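Local coordinates for protein PKS (PDB 5YDA) that serves as the broadly selective acyltransferase domain of the splenocin polyketide synthase, probably transferring acyl extender units to an acyl carrier protein, at residues Glu252-Ala257 with Cys265-Asp270; Gly234-Val239 with Arg289-Pro294. All coordinates share one frame; numbering follows the deposited sequence.

Interaction 1 of 2, residues Glu252-Ala257 with Cys265-Asp270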
ATOM      1  N   GLU A 252      -7.721  -2.867  32.474  1.00 44.00           N
ATOM      2  CA  GLU A 252      -8.189  -4.227  32.456  1.00 47.01           C
ATOM      3  C   GLU A 252      -9.229  -4.203  31.360  1.00 44.32           C
ATOM      4  O   GLU A 252     -10.031  -3.306  31.293  1.00 44.19           O
ATOM      5  CB  GLU A 252      -8.775  -4.614  33.805  1.00 49.90           C
ATOM      6  CG  GLU A 252      -9.525  -5.930  33.854  1.00 55.24           C
ATOM      7  CD  GLU A 252      -8.724  -7.108  33.349  1.00 63.41           C
ATOM      8  OE1 GLU A 252      -7.762  -7.504  34.026  1.00 69.25           O
ATOM      9  OE2 GLU A 252      -9.061  -7.649  32.282  1.00 66.87           O
ATOM     10  N   GLY A 253      -9.189  -5.182  30.483  1.00 34.54           N
ATOM     11  CA  GLY A 253     -10.072  -5.208  29.339  1.00 36.20           C
ATOM     12  C   GLY A 253      -9.561  -4.473  28.116  1.00 33.93           C
ATOM     13  O   GLY A 253     -10.317  -4.327  27.152  1.00 31.49           O
ATOM     14  N   LEU A 254      -8.308  -4.023  28.115  1.00 25.76           N
ATOM     15  CA  LEU A 254      -7.747  -3.291  26.990  1.00 30.37           C
ATOM     16  C   LEU A 254      -6.372  -3.840  26.647  1.00 29.37           C
ATOM     17  O   LEU A 254      -5.595  -4.203  27.538  1.00 32.09           O
ATOM     18  CB  LEU A 254      -7.620  -1.781  27.282  1.00 25.64           C
ATOM     19  CG  LEU A 254      -8.882  -0.971  27.557  1.00 28.57           C
ATOM     20  CD1 LEU A 254      -8.499   0.420  28.007  1.00 28.33           C
ATOM     21  CD2 LEU A 254      -9.795  -0.912  26.348  1.00 26.39           C
ATOM     22  N   SER A 255      -6.069  -3.884  25.358  1.00 24.01           N
ATOM     23  CA  SER A 255      -4.727  -4.198  24.896  1.00 27.62           C
ATOM     24  C   SER A 255      -4.275  -3.112  23.931  1.00 26.53           C
ATOM     25  O   SER A 255      -5.087  -2.491  23.231  1.00 26.33           O
ATOM     26  CB  SER A 255      -4.645  -5.578  24.188  1.00 29.98           C
ATOM     27  OG  SER A 255      -5.312  -6.594  24.924  1.00 32.33           O
ATOM     28  N   LEU A 256      -2.969  -2.888  23.915  1.00 23.46           N
ATOM     29  CA  LEU A 256      -2.340  -2.056  22.902  1.00 28.19           C
ATOM     30  C   LEU A 256      -2.336  -2.831  21.583  1.00 28.04           C
ATOM     31  O   LEU A 256      -1.590  -3.806  21.430  1.00 22.40           O
ATOM     32  CB  LEU A 256      -0.923  -1.695  23.351  1.00 24.08           C
ATOM     33  CG  LEU A 256      -0.107  -0.704  22.521  1.00 29.07           C
ATOM     34  CD1 LEU A 256      -0.854   0.618  22.406  1.00 29.18           C
ATOM     35  CD2 LEU A 256       1.262  -0.473  23.151  1.00 27.58           C
ATOM     36  N   ALA A 257      -3.170  -2.409  20.631  1.00 21.11           N
ATOM     37  CA  ALA A 257      -3.327  -3.168  19.396  1.00 21.96           C
ATOM     38  C   ALA A 257      -2.250  -2.825  18.366  1.00 25.21           C
ATOM     39  O   ALA A 257      -1.794  -3.708  17.635  1.00 25.13           O
ATOM     40  CB  ALA A 257      -4.724  -2.938  18.815  1.00 19.01           C
ATOM     41  N   CYS A 265      -1.478   5.435  17.734  1.00 19.76           N
ATOM     42  CA  CYS A 265      -1.511   4.053  18.182  1.00 23.09           C
ATOM     43  C   CYS A 265      -2.973   3.648  18.256  1.00 21.68           C
ATOM     44  O   CYS A 265      -3.868   4.483  18.125  1.00 23.32           O
ATOM     45  CB  CYS A 265      -0.767   3.882  19.510  1.00 21.96           C
ATOM     46  SG  CYS A 265      -1.524   4.767  20.848  1.00 34.40           S
ATOM     47  N   THR A 266      -3.222   2.353  18.403  1.00 22.44           N
ATOM     48  CA  THR A 266      -4.590   1.870  18.542  1.00 24.57           C
ATOM     49  C   THR A 266      -4.718   1.021  19.799  1.00 22.95           C
ATOM     50  O   THR A 266      -3.763   0.362  20.227  1.00 22.42           O
ATOM     51  CB  THR A 266      -5.048   1.053  17.321  1.00 24.16           C
ATOM     52  OG1 THR A 266      -4.258  -0.138  17.237  1.00 28.02           O
ATOM     53  CG2 THR A 266      -4.883   1.863  16.050  1.00 21.88           C
ATOM     54  N   VAL A 267      -5.909   1.053  20.386  1.00 18.88           N
ATOM     55  CA  VAL A 267      -6.215   0.313  21.601  1.00 23.69           C
ATOM     56  C   VAL A 267      -7.495  -0.467  21.352  1.00 25.29           C
ATOM     57  O   VAL A 267      -8.442   0.058  20.754  1.00 25.54           O
ATOM     58  CB  VAL A 267      -6.359   1.242  22.830  1.00 25.12           C
ATOM     59  CG1 VAL A 267      -6.758   0.440  24.055  1.00 25.53           C
ATOM     60  CG2 VAL A 267      -5.037   1.982  23.110  1.00 21.72           C
ATOM     61  N   ALA A 268      -7.506  -1.738  21.772  1.00 24.66           N
ATOM     62  CA  ALA A 268      -8.612  -2.649  21.502  1.00 24.73           C
ATOM     63  C   ALA A 268      -8.997  -3.393  22.775  1.00 23.86           C
ATOM     64  O   ALA A 268      -8.167  -3.610  23.662  1.00 29.18           O
ATOM     65  CB  ALA A 268      -8.243  -3.662  20.412  1.00 22.20           C
ATOM     66  N   GLY A 269     -10.261  -3.793  22.848  1.00 26.32           N
ATOM     67  CA  GLY A 269     -10.743  -4.550  23.991  1.00 25.36           C
ATOM     68  C   GLY A 269     -12.252  -4.621  23.941  1.00 28.24           C
ATOM     69  O   GLY A 269     -12.854  -4.356  22.892  1.00 25.77           O
ATOM     70  N   ASP A 270     -12.863  -4.952  25.083  1.00 28.22           N
ATOM     71  CA  ASP A 270     -14.319  -4.999  25.049  1.00 31.18           C
ATOM     72  C   ASP A 270     -14.874  -3.584  25.015  1.00 32.61           C
ATOM     73  O   ASP A 270     -14.215  -2.622  25.414  1.00 33.70           O
ATOM     74  CB  ASP A 270     -14.896  -5.789  26.222  1.00 35.18           C
ATOM     75  CG  ASP A 270     -14.520  -5.221  27.547  1.00 43.20           C
ATOM     76  OD1 ASP A 270     -15.266  -4.339  28.067  1.00 47.59           O
ATOM     77  OD2 ASP A 270     -13.486  -5.694  28.073  1.00 45.96           O
TER
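The carboxylate of Asp270 lies alongside Gly253, with OD2 3.7 Å from Gly253 CA, while the other oxygen, OD1, accepts a hydrogen bond from Ala273 N and so N-caps helix 271-283. The first torsion (chi1 60°) sets the carboxylate between the backbone N and carbonyl carbon, where one oxygen faces the helix start and the other Gly253. Asp270 N closes this end with a weak 3.3 Å bond to Gly253 O. Beyond it the strands pair antiparallel: Ser255 N meets Ala268 O at 2.7 Å, and Ala268 N returns a nearly linear bond to Ser255 O (N-H...O 172°). The last link, Ala257 N to Thr266 O, is more bent at the hydrogen (142°), and the donor stands above the carbonyl plane. Leu256 CD1 rests on that same oxygen at 3.6 Å. On the face bearing Leu254, Leu256 and Val267, the Leu254 and Val267 side chains pass at a slant, CD2 of Leu254 lying 4.0 Å from Val267 CG1. The other face carries Ser255 and Ala268, covered by the loop around Ala296 and Ser299. Here the methyl of Ala257 sits 3.9 Å from Ala268 CB, and Ser255 OG is hydrogen-bonded to His300 ND1. Gly269 has no side chain, and its CA comes 3.2 Å from Gly253 O in a CA-H...O contact. These strands form the hairpin of the ferredoxin-like small subdomain seen in acyltransferases of this family. Backbone bonds thus join the hairpin within the sheet, while Leu256 O turns outward to Thr352 OG1; Leu254 and Val267 pack on Leu277 of helix 271-283, and the Asp270 cap, if ionised, would probably favour the helix start electrostatically.

Interaction 2 of 2, residues Gly234-Val239 with Arg289-Pro294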
ATOM      1  N   GLY A 234     -16.007  -6.820  20.426  1.00 28.16           N
ATOM      2  CA  GLY A 234     -15.112  -5.822  20.976  1.00 30.94           C
ATOM      3  C   GLY A 234     -15.046  -4.573  20.114  1.00 29.86           C
ATOM      4  O   GLY A 234     -15.836  -4.375  19.187  1.00 28.09           O
ATOM      5  N   ALA A 235     -14.061  -3.728  20.421  1.00 30.47           N
ATOM      6  CA  ALA A 235     -13.945  -2.434  19.761  1.00 30.17           C
ATOM      7  C   ALA A 235     -12.495  -1.986  19.747  1.00 23.66           C
ATOM      8  O   ALA A 235     -11.661  -2.463  20.521  1.00 23.93           O
ATOM      9  CB  ALA A 235     -14.818  -1.375  20.438  1.00 21.78           C
ATOM     10  N   THR A 236     -12.205  -1.063  18.837  1.00 25.84           N
ATOM     11  CA  THR A 236     -10.868  -0.528  18.648  1.00 26.02           C
ATOM     12  C   THR A 236     -10.972   0.986  18.535  1.00 27.00           C
ATOM     13  O   THR A 236     -11.886   1.508  17.889  1.00 24.15           O
ATOM     14  CB  THR A 236     -10.182  -1.113  17.389  1.00 25.31           C
ATOM     15  OG1 THR A 236     -10.204  -2.545  17.451  1.00 29.74           O
ATOM     16  CG2 THR A 236      -8.724  -0.661  17.318  1.00 23.95           C
ATOM     17  N   VAL A 237     -10.048   1.691  19.185  1.00 23.46           N
ATOM     18  CA  VAL A 237      -9.991   3.140  19.106  1.00 23.58           C
ATOM     19  C   VAL A 237      -8.602   3.533  18.629  1.00 19.73           C
ATOM     20  O   VAL A 237      -7.595   3.027  19.137  1.00 18.64           O
ATOM     21  CB  VAL A 237     -10.353   3.802  20.454  1.00 22.20           C
ATOM     22  CG1 VAL A 237      -9.423   3.327  21.564  1.00 19.95           C
ATOM     23  CG2 VAL A 237     -10.347   5.342  20.326  1.00 21.74           C
ATOM     24  N   GLY A 238      -8.545   4.404  17.622  1.00 20.43           N
ATOM     25  CA  GLY A 238      -7.280   4.976  17.189  1.00 17.95           C
ATOM     26  C   GLY A 238      -7.032   6.249  17.975  1.00 22.60           C
ATOM     27  O   GLY A 238      -7.897   7.124  18.040  1.00 24.54           O
ATOM     28  N   VAL A 239      -5.861   6.333  18.601  1.00 23.18           N
ATOM     29  CA  VAL A 239      -5.495   7.445  19.464  1.00 21.50           C
ATOM     30  C   VAL A 239      -4.326   8.176  18.831  1.00 25.64           C
ATOM     31  O   VAL A 239      -3.290   7.563  18.538  1.00 27.45           O
ATOM     32  CB  VAL A 239      -5.117   6.972  20.879  1.00 27.32           C
ATOM     33  CG1 VAL A 239      -4.829   8.180  21.775  1.00 20.97           C
ATOM     34  CG2 VAL A 239      -6.209   6.075  21.474  1.00 24.30           C
ATOM     35  N   ARG A 289     -10.186   8.526  17.688  1.00 23.07           N
ATOM     36  CA  ARG A 289     -11.387   8.249  16.920  1.00 26.13           C
ATOM     37  C   ARG A 289     -11.656   6.753  16.957  1.00 27.76           C
ATOM     38  O   ARG A 289     -10.750   5.946  16.722  1.00 28.63           O
ATOM     39  CB  ARG A 289     -11.262   8.754  15.472  1.00 25.18           C
ATOM     40  CG  ARG A 289     -12.591   8.689  14.697  1.00 36.26           C
ATOM     41  CD  ARG A 289     -12.409   8.920  13.192  1.00 40.31           C
ATOM     42  NE  ARG A 289     -11.220   8.237  12.682  1.00 46.94           N
ATOM     43  CZ  ARG A 289     -11.212   6.992  12.202  1.00 49.14           C
ATOM     44  NH1 ARG A 289     -12.336   6.285  12.161  1.00 48.20           N
ATOM     45  NH2 ARG A 289     -10.082   6.453  11.761  1.00 49.24           N
ATOM     46  N   ARG A 290     -12.893   6.399  17.284  1.00 28.32           N
ATOM     47  CA  ARG A 290     -13.327   5.010  17.249  1.00 30.00           C
ATOM     48  C   ARG A 290     -13.203   4.476  15.829  1.00 31.32           C
ATOM     49  O   ARG A 290     -13.754   5.061  14.892  1.00 29.63           O
ATOM     50  CB  ARG A 290     -14.777   4.913  17.741  1.00 27.64           C
ATOM     51  CG  ARG A 290     -15.363   3.512  17.712  1.00 31.33           C
ATOM     52  CD  ARG A 290     -14.783   2.658  18.816  1.00 29.72           C
ATOM     53  NE  ARG A 290     -15.093   3.224  20.125  1.00 33.05           N
ATOM     54  CZ  ARG A 290     -16.146   2.867  20.856  1.00 35.49           C
ATOM     55  NH1 ARG A 290     -16.978   1.940  20.399  1.00 29.94           N
ATOM     56  NH2 ARG A 290     -16.364   3.431  22.041  1.00 30.63           N
ATOM     57  N   LEU A 291     -12.448   3.394  15.654  1.00 31.41           N
ATOM     58  CA  LEU A 291     -12.434   2.736  14.350  1.00 37.19           C
ATOM     59  C   LEU A 291     -13.825   2.169  14.075  1.00 34.22           C
ATOM     60  O   LEU A 291     -14.491   1.655  14.976  1.00 32.32           O
ATOM     61  CB  LEU A 291     -11.356   1.639  14.304  1.00 32.18           C
ATOM     62  CG  LEU A 291      -9.904   2.087  14.612  1.00 36.35           C
ATOM     63  CD1 LEU A 291      -8.849   1.159  13.994  1.00 35.66           C
ATOM     64  CD2 LEU A 291      -9.636   3.526  14.173  1.00 31.69           C
ATOM     65  N   ARG A 292     -14.300   2.321  12.839  1.00 38.31           N
ATOM     66  CA  ARG A 292     -15.697   1.983  12.570  1.00 39.45           C
ATOM     67  C   ARG A 292     -15.944   0.487  12.568  1.00 35.13           C
ATOM     68  O   ARG A 292     -17.074   0.069  12.816  1.00 39.54           O
ATOM     69  CB  ARG A 292     -16.198   2.551  11.231  1.00 45.97           C
ATOM     70  CG  ARG A 292     -15.980   4.053  10.969  1.00 59.18           C
ATOM     71  CD  ARG A 292     -14.517   4.408  10.857  1.00 57.72           C
ATOM     72  NE  ARG A 292     -13.840   3.531   9.910  1.00 62.55           N
ATOM     73  CZ  ARG A 292     -12.556   3.175   9.963  1.00 52.87           C
ATOM     74  NH1 ARG A 292     -11.725   3.578  10.893  1.00 44.90           N
ATOM     75  NH2 ARG A 292     -12.083   2.368   9.036  1.00 57.28           N
ATOM     76  N   MET A 293     -14.931  -0.324  12.315  1.00 36.69           N
ATOM     77  CA  MET A 293     -15.120  -1.767  12.405  1.00 39.47           C
ATOM     78  C   MET A 293     -15.319  -2.190  13.856  1.00 38.82           C
ATOM     79  O   MET A 293     -14.379  -2.066  14.655  1.00 37.22           O
ATOM     80  CB  MET A 293     -13.919  -2.495  11.804  1.00 38.65           C
ATOM     81  CG  MET A 293     -14.020  -4.003  11.899  1.00 38.74           C
ATOM     82  SD  MET A 293     -15.374  -4.640  10.875  1.00 47.16           S
ATOM     83  CE  MET A 293     -15.367  -6.363  11.390  1.00 36.46           C
ATOM     84  N   PRO A 294     -16.500  -2.693  14.244  1.00 36.00           N
ATOM     85  CA  PRO A 294     -16.695  -3.143  15.630  1.00 30.78           C
ATOM     86  C   PRO A 294     -15.969  -4.450  15.896  1.00 34.47           C
ATOM     87  O   PRO A 294     -16.579  -5.515  16.032  1.00 34.37           O
ATOM     88  CB  PRO A 294     -18.215  -3.315  15.734  1.00 31.19           C
ATOM     89  CG  PRO A 294     -18.616  -3.733  14.349  1.00 29.32           C
ATOM     90  CD  PRO A 294     -17.682  -2.970  13.403  1.00 36.13           C
TER
HETATM   91  O   HOH W   1     -14.429  -0.402  17.021  1.00 31.41           O
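A water joins Thr236 to the turn after the edge strand: it accepts from Thr236 N (2.9 Å) and lies 2.9 Å from both Leu291 O and Met293 O, to either of which it can donate; with more acceptors near than protons, not all can be served at once. Thr236 O, in turn, takes the N-H of Leu291 at 3.0 Å, the donor tilted 30° from the carbonyl plane. Further along, Gly238 and Arg289 exchange two backbone bonds; the shorter, Arg289 N to Gly238 O, is 2.7 Å. Leu291 turns its fork inward, CD1 lying 3.8 Å from Thr236 CG2 while CD2 approaches Gly238 N at 3.7 Å, where glycine has no side chain to stand in the way. Thr236 OG1 bonds to Ala295 O. Arg290 bends at chi2 (73°) and chi3 (61°), laying CD 3.3 Å from Thr236 O and sending its guanidinium to Glu278 and Asp275 of helix 271-283 in salt bridges. In this edge of the ferredoxin-like subdomain, past the Gly238-Arg289 pair and the Leu291 N bond, a water links Thr236 N to the departing chain, while the charged partners on the helix probably fix Arg290.

How the interactions relate
Strand 235-239 comes first of the four strands of this sheet and sits inside it. The chain then builds the hairpin of strands 254-261 and 264-269, where interaction 1 closes a loop of only seven residues, runs through helix 271-283, and returns as strand 288-290, whose pairing in interaction 2 closes a loop of 49 residues. Interaction 1 lies wholly within that larger loop, so the two nest and do not cross. They meet along strands 264-269 and 235-239, where Val237 N and Val239 N probably bond to Val267 O and Cys265 O. The strand order 254-261, 264-269, 235-239, 288-290 matches a ferredoxin-like sheet, and helix 271-283 touches residues of both contacts.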